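Local coordinates for protein 3-oxo-glucose-6-phosphate:glutamate aminotransferase (Bacillus subtilis subsp. subtilis, PDB 4K2M) that catalyses the reversible, pyridoxal phosphate-dependent transfer of an amino group from glutamate to 3-dehydro-glucose 6-phosphate, giving kanosamine 6-phosphate on the way to neotrehalosadiamine, at residues 247-251 against 348-352; 318-323 against 417-421. All coordinates share one frame; numbering follows the deposited sequence.

How the contacts relate
Contact 1 lies at the active site, contact 2 one layer further out, and their centres are 10 Å apart. In contact 1 the loop with the cofactor lysine, K249, meets 348-352 beside the external aldimine O1G; in contact 2 the helical segment 318-323 packs on the loop 417-421. R319 ties them together. Its NH1 is 3.1 Å from W350 O, probably a hydrogen bond, and its CZ is 3.2 Å from N250 OD1. A323 CB also packs against W350 CD2 at 3.3 Å. R319 itself does not reach the ligand: its side chain stays about 10 Å from O1G and about 7 Å from the side chain of K249.

Contact 1: 247-251 against 348-352; sequences PYKNF and HVWHL. With O1G (3-deoxy-3-[(E)-({3-hydroxy-2-methyl-5-[(phosphonooxy)methyl]pyridin-4-yl}methylidene)amino]-6-O-phosphono-alpha-D-gluco pyranose), chain C.
The N250 amide links the two loops with both of its ends. Its OD1 takes a hydrogen bond from H351 ND1 (2.9 Å), with the acceptor close to the imidazole plane and the donor tilted 19° from the carbonyl plane. Its ND2 gives one to V349 O at 3.0 Å; here the donor stands above the carbonyl plane of V349, away from a lone pair, although V349 O itself lies in the plane of the N250 amide. Bonded at both ends, the amide has its flip state defined, and it sits 41° from the plane of the H351 ring. With CG anti to the backbone N (chi1 176°), the H351 side chain extends from its own loop to 247-251. Y248 O meets the ring edge too, 3.1 Å from H351 CE1.

In the aspartate aminotransferase fold of this DegT/DnrJ/EryC1 family enzyme, 247-251 belongs to the loop after strand 240-244 and carries K249, the lysine that forms the internal aldimine with pyridoxal phosphate. Here the cofactor is joined to the sugar instead, leaving the lysine amine unattached: K249 NZ donates to O4 of O1G at 2.8 Å and also bonds N246 OD1. K249 CD passes 3.9 Å from H351 CE1 and its CE lies beside the imine; the bend at chi4 then turns NZ to O4.

Y248 holds the phosphate of the sugar, its OH giving a 2.8 Å hydrogen bond to oxygen OP8, which lies in the ring plane. S101 of the second subunit packs on this tyrosine. A water links H351 to the ligand: lying in the imidazole plane, it is 2.8 Å from H351 NE2 and also hydrogen-bonds O2 of O1G, with a weak bond from K249 NZ.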
loop_
_atom_site.group_PDB
_atom_site.type_symbol
_atom_site.label_atom_id
_atom_site.label_comp_id
_atom_site.label_asym_id
_atom_site.label_seq_id
_atom_site.Cartn_x
_atom_site.Cartn_y
_atom_site.Cartn_z
ATOM N N PRO A 247 3.183 -10.703 4.313
ATOM C CA PRO A 247 4.135 -11.412 5.174
ATOM C C PRO A 247 3.795 -12.858 5.515
ATOM O O PRO A 247 4.687 -13.558 6.002
ATOM C CB PRO A 247 4.112 -10.586 6.463
ATOM C CG PRO A 247 3.767 -9.218 5.996
ATOM C CD PRO A 247 2.772 -9.409 4.896
ATOM N N TYR A 248 2.553 -13.293 5.320
ATOM C CA TYR A 248 2.222 -14.683 5.606
ATOM C C TYR A 248 2.427 -15.590 4.398
ATOM O O TYR A 248 2.253 -16.805 4.504
ATOM C CB TYR A 248 0.781 -14.827 6.092
ATOM C CG TYR A 248 0.345 -13.745 7.049
ATOM C CD1 TYR A 248 1.168 -13.320 8.086
ATOM C CD2 TYR A 248 -0.881 -13.132 6.892
ATOM C CE1 TYR A 248 0.758 -12.307 8.951
ATOM C CE2 TYR A 248 -1.299 -12.145 7.741
ATOM C CZ TYR A 248 -0.487 -11.733 8.765
ATOM O OH TYR A 248 -0.930 -10.723 9.596
ATOM N N LYS A 249 2.781 -15.019 3.252
ATOM C CA LYS A 249 2.932 -15.841 2.039
ATOM C C LYS A 249 4.241 -16.644 2.054
ATOM O O LYS A 249 5.117 -16.425 2.897
ATOM C CB LYS A 249 2.837 -14.977 0.767
ATOM C CG LYS A 249 1.499 -14.223 0.600
ATOM C CD LYS A 249 0.306 -15.172 0.540
ATOM C CE LYS A 249 -0.991 -14.374 0.599
ATOM N NZ LYS A 249 -1.170 -13.807 1.984
ATOM N N ASN A 250 4.379 -17.581 1.117
ATOM C CA ASN A 250 5.600 -18.398 1.068
ATOM C C ASN A 250 6.852 -17.538 0.948
ATOM O O ASN A 250 7.924 -17.894 1.443
ATOM C CB ASN A 250 5.529 -19.382 -0.107
ATOM C CG ASN A 250 4.627 -20.566 0.179
ATOM O OD1 ASN A 250 3.665 -20.459 0.938
ATOM N ND2 ASN A 250 4.936 -21.713 -0.429
ATOM N N PHE A 251 6.706 -16.416 0.248
ATOM C CA PHE A 251 7.715 -15.368 0.218
ATOM C C PHE A 251 6.959 -14.065 0.472
ATOM O O PHE A 251 6.000 -13.753 -0.240
ATOM C CB PHE A 251 8.390 -15.295 -1.157
ATOM C CG PHE A 251 9.061 -13.971 -1.420
ATOM C CD1 PHE A 251 9.905 -13.412 -0.475
ATOM C CD2 PHE A 251 8.829 -13.281 -2.605
ATOM C CE1 PHE A 251 10.513 -12.186 -0.693
ATOM C CE2 PHE A 251 9.435 -12.063 -2.842
ATOM C CZ PHE A 251 10.284 -11.506 -1.872
ATOM N N HIS A 348 2.485 -28.213 -6.421
ATOM C CA HIS A 348 1.957 -27.668 -5.167
ATOM C C HIS A 348 3.138 -27.039 -4.429
ATOM O O HIS A 348 4.234 -27.607 -4.420
ATOM C CB HIS A 348 1.389 -28.822 -4.314
ATOM C CG HIS A 348 0.287 -28.425 -3.372
ATOM N ND1 HIS A 348 0.363 -27.333 -2.534
ATOM C CD2 HIS A 348 -0.910 -29.014 -3.122
ATOM C CE1 HIS A 348 -0.751 -27.253 -1.822
ATOM N NE2 HIS A 348 -1.535 -28.260 -2.156
ATOM N N VAL A 349 2.936 -25.868 -3.821
ATOM C CA VAL A 349 3.991 -25.271 -3.006
ATOM C C VAL A 349 3.632 -25.204 -1.521
ATOM O O VAL A 349 4.376 -24.648 -0.726
ATOM C CB VAL A 349 4.460 -23.890 -3.519
ATOM C CG1 VAL A 349 5.124 -24.021 -4.878
ATOM C CG2 VAL A 349 3.280 -22.881 -3.580
ATOM N N TRP A 350 2.486 -25.773 -1.164
ATOM C CA TRP A 350 2.170 -26.041 0.234
ATOM C C TRP A 350 2.129 -24.776 1.063
ATOM O O TRP A 350 2.733 -24.685 2.131
ATOM C CB TRP A 350 3.160 -27.063 0.819
ATOM C CG TRP A 350 3.204 -28.309 -0.024
ATOM C CD1 TRP A 350 4.230 -28.716 -0.839
ATOM C CD2 TRP A 350 2.163 -29.281 -0.166
ATOM N NE1 TRP A 350 3.878 -29.892 -1.485
ATOM C CE2 TRP A 350 2.615 -30.255 -1.083
ATOM C CE3 TRP A 350 0.883 -29.423 0.395
ATOM C CZ2 TRP A 350 1.842 -31.363 -1.444
ATOM C CZ3 TRP A 350 0.109 -30.521 0.028
ATOM C CH2 TRP A 350 0.594 -31.479 -0.882
ATOM N N HIS A 351 1.392 -23.785 0.569
ATOM C CA HIS A 351 1.156 -22.597 1.372
ATOM C C HIS A 351 0.264 -22.936 2.577
ATOM O O HIS A 351 0.497 -22.468 3.696
ATOM C CB HIS A 351 0.485 -21.508 0.537
ATOM C CG HIS A 351 0.129 -20.300 1.340
ATOM N ND1 HIS A 351 1.079 -19.509 1.948
ATOM C CD2 HIS A 351 -1.072 -19.766 1.666
ATOM C CE1 HIS A 351 0.479 -18.529 2.603
ATOM N NE2 HIS A 351 -0.824 -18.663 2.449
ATOM N N LEU A 352 -0.775 -23.731 2.322
ATOM C CA LEU A 352 -1.650 -24.268 3.360
ATOM C C LEU A 352 -1.755 -25.764 3.131
ATOM O O LEU A 352 -1.555 -26.226 2.007
ATOM C CB LEU A 352 -3.032 -23.589 3.313
ATOM C CG LEU A 352 -3.009 -22.130 3.810
ATOM C CD1 LEU A 352 -4.076 -21.238 3.126
ATOM C CD2 LEU A 352 -3.155 -22.060 5.333
HETATM P P O1G C . -2.879 -9.361 -0.674
HETATM C C3A O1G C . -4.953 -14.749 -1.329
HETATM O O3 O1G C . -4.757 -15.672 -0.357
HETATM C C1 O1G C . -5.136 -14.138 5.005
HETATM N "N1'" O1G C . -5.569 -14.144 -3.531
HETATM C C2 O1G C . -5.161 -14.429 3.503
HETATM O O2 O1G C . -4.874 -15.866 3.427
HETATM C C9A O1G C . -5.397 -15.103 -2.607
HETATM C C2A O1G C . -5.684 -16.539 -3.011
HETATM C C3 O1G C . -4.139 -13.607 2.697
HETATM N "N3'" O1G C . -4.513 -13.832 1.290
HETATM O O1 O1G C . -3.950 -14.652 5.630
HETATM C C4 O1G C . -4.145 -12.118 3.097
HETATM O O4 O1G C . -2.859 -11.685 2.610
HETATM C C4A O1G C . -4.697 -13.426 -1.016
HETATM C C4B O1G C . -4.253 -13.022 0.334
HETATM C C5 O1G C . -4.062 -12.034 4.621
HETATM O O5 O1G C . -5.154 -12.724 5.241
HETATM C C5A O1G C . -4.889 -12.451 -1.992
HETATM C C5T O1G C . -4.665 -10.939 -1.828
HETATM C C6 O1G C . -4.261 -10.647 5.165
HETATM C C6A O1G C . -5.334 -12.844 -3.244
HETATM O OP1 O1G C . -3.749 -8.260 -1.241
HETATM O OP2 O1G C . -1.429 -9.172 -0.970
HETATM O OP3 O1G C . -3.228 -9.667 0.801
HETATM O OP4 O1G C . -3.268 -10.694 -1.546
HETATM O O6 O1G C . -3.949 -10.485 6.496
HETATM P "P'" O1G C . -3.339 -9.098 7.034
HETATM O OP6 O1G C . -2.012 -8.934 6.324
HETATM O OP7 O1G C . -4.326 -7.990 6.744
HETATM O OP8 O1G C . -3.188 -9.379 8.532
HETATM O O HOH W 1 -2.299 -16.522 3.443
#

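Contact 2: 318-323 against 417-421. With ACT (acetate ion), chain F.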
loop_
_atom_site.group_PDB
_atom_site.type_symbol
_atom_site.label_atom_id
_atom_site.label_comp_id
_atom_site.label_asym_id
_atom_site.label_seq_id
_atom_site.Cartn_x
_atom_site.Cartn_y
_atom_site.Cartn_z
ATOM N N LYS A 318 11.346 -26.701 2.773
ATOM C CA LYS A 318 10.931 -27.118 4.113
ATOM C C LYS A 318 9.426 -27.365 4.162
ATOM O O LYS A 318 8.974 -28.312 4.807
ATOM C CB LYS A 318 11.366 -26.093 5.159
ATOM C CG LYS A 318 12.890 -26.133 5.445
ATOM C CD LYS A 318 13.265 -25.143 6.537
ATOM C CE LYS A 318 12.957 -25.711 7.922
ATOM N NZ LYS A 318 13.292 -24.704 8.990
ATOM N N ARG A 319 8.658 -26.516 3.489
ATOM C CA ARG A 319 7.215 -26.743 3.379
ATOM C C ARG A 319 6.897 -28.076 2.737
ATOM O O ARG A 319 6.008 -28.798 3.208
ATOM C CB ARG A 319 6.547 -25.615 2.584
ATOM C CG ARG A 319 6.519 -24.289 3.318
ATOM C CD ARG A 319 5.891 -23.231 2.394
ATOM N NE ARG A 319 5.780 -21.931 3.057
ATOM C CZ ARG A 319 4.721 -21.537 3.758
ATOM N NH1 ARG A 319 3.670 -22.336 3.878
ATOM N NH2 ARG A 319 4.723 -20.348 4.363
ATOM N N LEU A 320 7.618 -28.411 1.667
ATOM C CA LEU A 320 7.393 -29.681 0.987
ATOM C C LEU A 320 7.713 -30.851 1.932
ATOM O O LEU A 320 6.978 -31.850 1.973
ATOM C CB LEU A 320 8.255 -29.775 -0.277
ATOM C CG LEU A 320 8.389 -31.172 -0.888
ATOM C CD1 LEU A 320 7.055 -31.673 -1.422
ATOM C CD2 LEU A 320 9.468 -31.198 -1.981
ATOM N N PHE A 321 8.811 -30.732 2.674
ATOM C CA PHE A 321 9.201 -31.798 3.594
ATOM C C PHE A 321 8.101 -32.009 4.617
ATOM O O PHE A 321 7.720 -33.147 4.913
ATOM C CB PHE A 321 10.518 -31.486 4.314
ATOM C CG PHE A 321 10.986 -32.604 5.209
ATOM C CD1 PHE A 321 11.673 -33.689 4.674
ATOM C CD2 PHE A 321 10.720 -32.584 6.572
ATOM C CE1 PHE A 321 12.107 -34.735 5.484
ATOM C CE2 PHE A 321 11.149 -33.625 7.393
ATOM C CZ PHE A 321 11.839 -34.707 6.839
ATOM N N LEU A 322 7.586 -30.910 5.157
ATOM C CA LEU A 322 6.485 -30.986 6.109
ATOM C C LEU A 322 5.249 -31.645 5.501
ATOM O O LEU A 322 4.615 -32.482 6.146
ATOM C CB LEU A 322 6.119 -29.592 6.623
ATOM C CG LEU A 322 7.157 -29.019 7.586
ATOM C CD1 LEU A 322 6.856 -27.537 7.817
ATOM C CD2 LEU A 322 7.191 -29.777 8.935
ATOM N N ALA A 323 4.902 -31.273 4.273
ATOM C CA ALA A 323 3.717 -31.825 3.630
ATOM C C ALA A 323 3.900 -33.321 3.406
ATOM O O ALA A 323 2.998 -34.117 3.666
ATOM C CB ALA A 323 3.423 -31.110 2.305
ATOM N N LEU A 417 1.394 -25.536 9.090
ATOM C CA LEU A 417 2.494 -25.785 8.150
ATOM C C LEU A 417 3.123 -24.446 7.748
ATOM O O LEU A 417 2.494 -23.612 7.102
ATOM C CB LEU A 417 2.024 -26.584 6.924
ATOM C CG LEU A 417 3.152 -27.248 6.097
ATOM C CD1 LEU A 417 2.631 -28.392 5.216
ATOM C CD2 LEU A 417 3.899 -26.237 5.216
ATOM N N TYR A 418 4.371 -24.239 8.148
ATOM C CA TYR A 418 5.092 -23.047 7.725
ATOM C C TYR A 418 6.558 -23.397 7.912
ATOM O O TYR A 418 6.869 -24.364 8.621
ATOM C CB TYR A 418 4.645 -21.808 8.529
ATOM C CG TYR A 418 4.768 -21.984 10.034
ATOM C CD1 TYR A 418 5.898 -21.549 10.717
ATOM C CD2 TYR A 418 3.742 -22.577 10.762
ATOM C CE1 TYR A 418 6.020 -21.717 12.098
ATOM C CE2 TYR A 418 3.854 -22.749 12.141
ATOM C CZ TYR A 418 4.996 -22.324 12.791
ATOM O OH TYR A 418 5.097 -22.493 14.155
ATOM N N PRO A 419 7.469 -22.665 7.256
ATOM C CA PRO A 419 8.851 -23.191 7.233
ATOM C C PRO A 419 9.532 -23.340 8.596
ATOM O O PRO A 419 10.331 -24.275 8.753
ATOM C CB PRO A 419 9.608 -22.171 6.374
ATOM C CG PRO A 419 8.571 -21.548 5.530
ATOM C CD PRO A 419 7.305 -21.501 6.364
ATOM N N SER A 420 9.240 -22.465 9.552
ATOM C CA SER A 420 9.865 -22.567 10.880
ATOM C C SER A 420 9.117 -23.462 11.870
ATOM O O SER A 420 9.456 -23.505 13.061
ATOM C CB SER A 420 10.092 -21.182 11.493
ATOM O OG SER A 420 11.125 -20.497 10.810
ATOM N N PHE A 421 8.109 -24.171 11.380
ATOM C CA PHE A 421 7.372 -25.133 12.188
ATOM C C PHE A 421 8.345 -26.246 12.583
ATOM O O PHE A 421 9.237 -26.599 11.804
ATOM C CB PHE A 421 6.262 -25.697 11.321
ATOM C CG PHE A 421 5.236 -26.518 12.059
ATOM C CD1 PHE A 421 4.653 -26.051 13.236
ATOM C CD2 PHE A 421 4.798 -27.722 11.517
ATOM C CE1 PHE A 421 3.662 -26.804 13.887
ATOM C CE2 PHE A 421 3.802 -28.477 12.152
ATOM C CZ PHE A 421 3.241 -28.013 13.341
HETATM C C ACT F . 1.797 -19.972 5.788
HETATM O O ACT F . 2.237 -21.040 5.396
HETATM O OXT ACT F . 2.570 -19.038 5.975
HETATM C CH3 ACT F . 0.319 -19.832 6.059
HETATM O O HOH W 2 11.919 -25.425 11.307
HETATM O O HOH W 3 12.943 -21.849 8.997
#
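The R319 guanidinium has P419 CD and Y418 CA over one face, with P419 CD 3.5 Å from R319 NH2, and an acetate at its edge. The Y418 ring, for its part, carries CB of F421 over the centre of one face, and L322 CD2 comes to the edge of the F421 ring. Helix 312-329, through 318-323, packs against the type I beta turn Y418-F421, which leads from strand 412-415 towards helix 423-441. The turn is closed by F421 N bonding Y418 O.

L322 and L417 make the apolar centre. L322 CB packs on L417 CG at 3.8 Å, and L322 CD1 lies 4.0 Å from F421 CB. L417, its CG anti to the backbone N (chi1 -163°), spreads its two methyls along the helix, CD1 against A323 and CD2 against CB and CG of R319.

Extended from CG to NE, the R319 chain runs past P419 and brings its NH2 to both acetate oxygens, 3.0 Å from OXT along a nearly straight N-H (166°). The acetate, probably from the crystallisation liquor, thus marks a site where an anion can meet this buried arginine, whose NH1 also bonds W350 O.

K318 meets the turn at P419 O, to which its NZ gives a weak hydrogen bond (3.0 Å). K318 NZ is also hydrogen-bonded to L57 O, and F58 receives the lysine in a cation-pi contact. The same NZ donates to two waters, one bonded to F421 O and the other 2.9 Å from S420 OG.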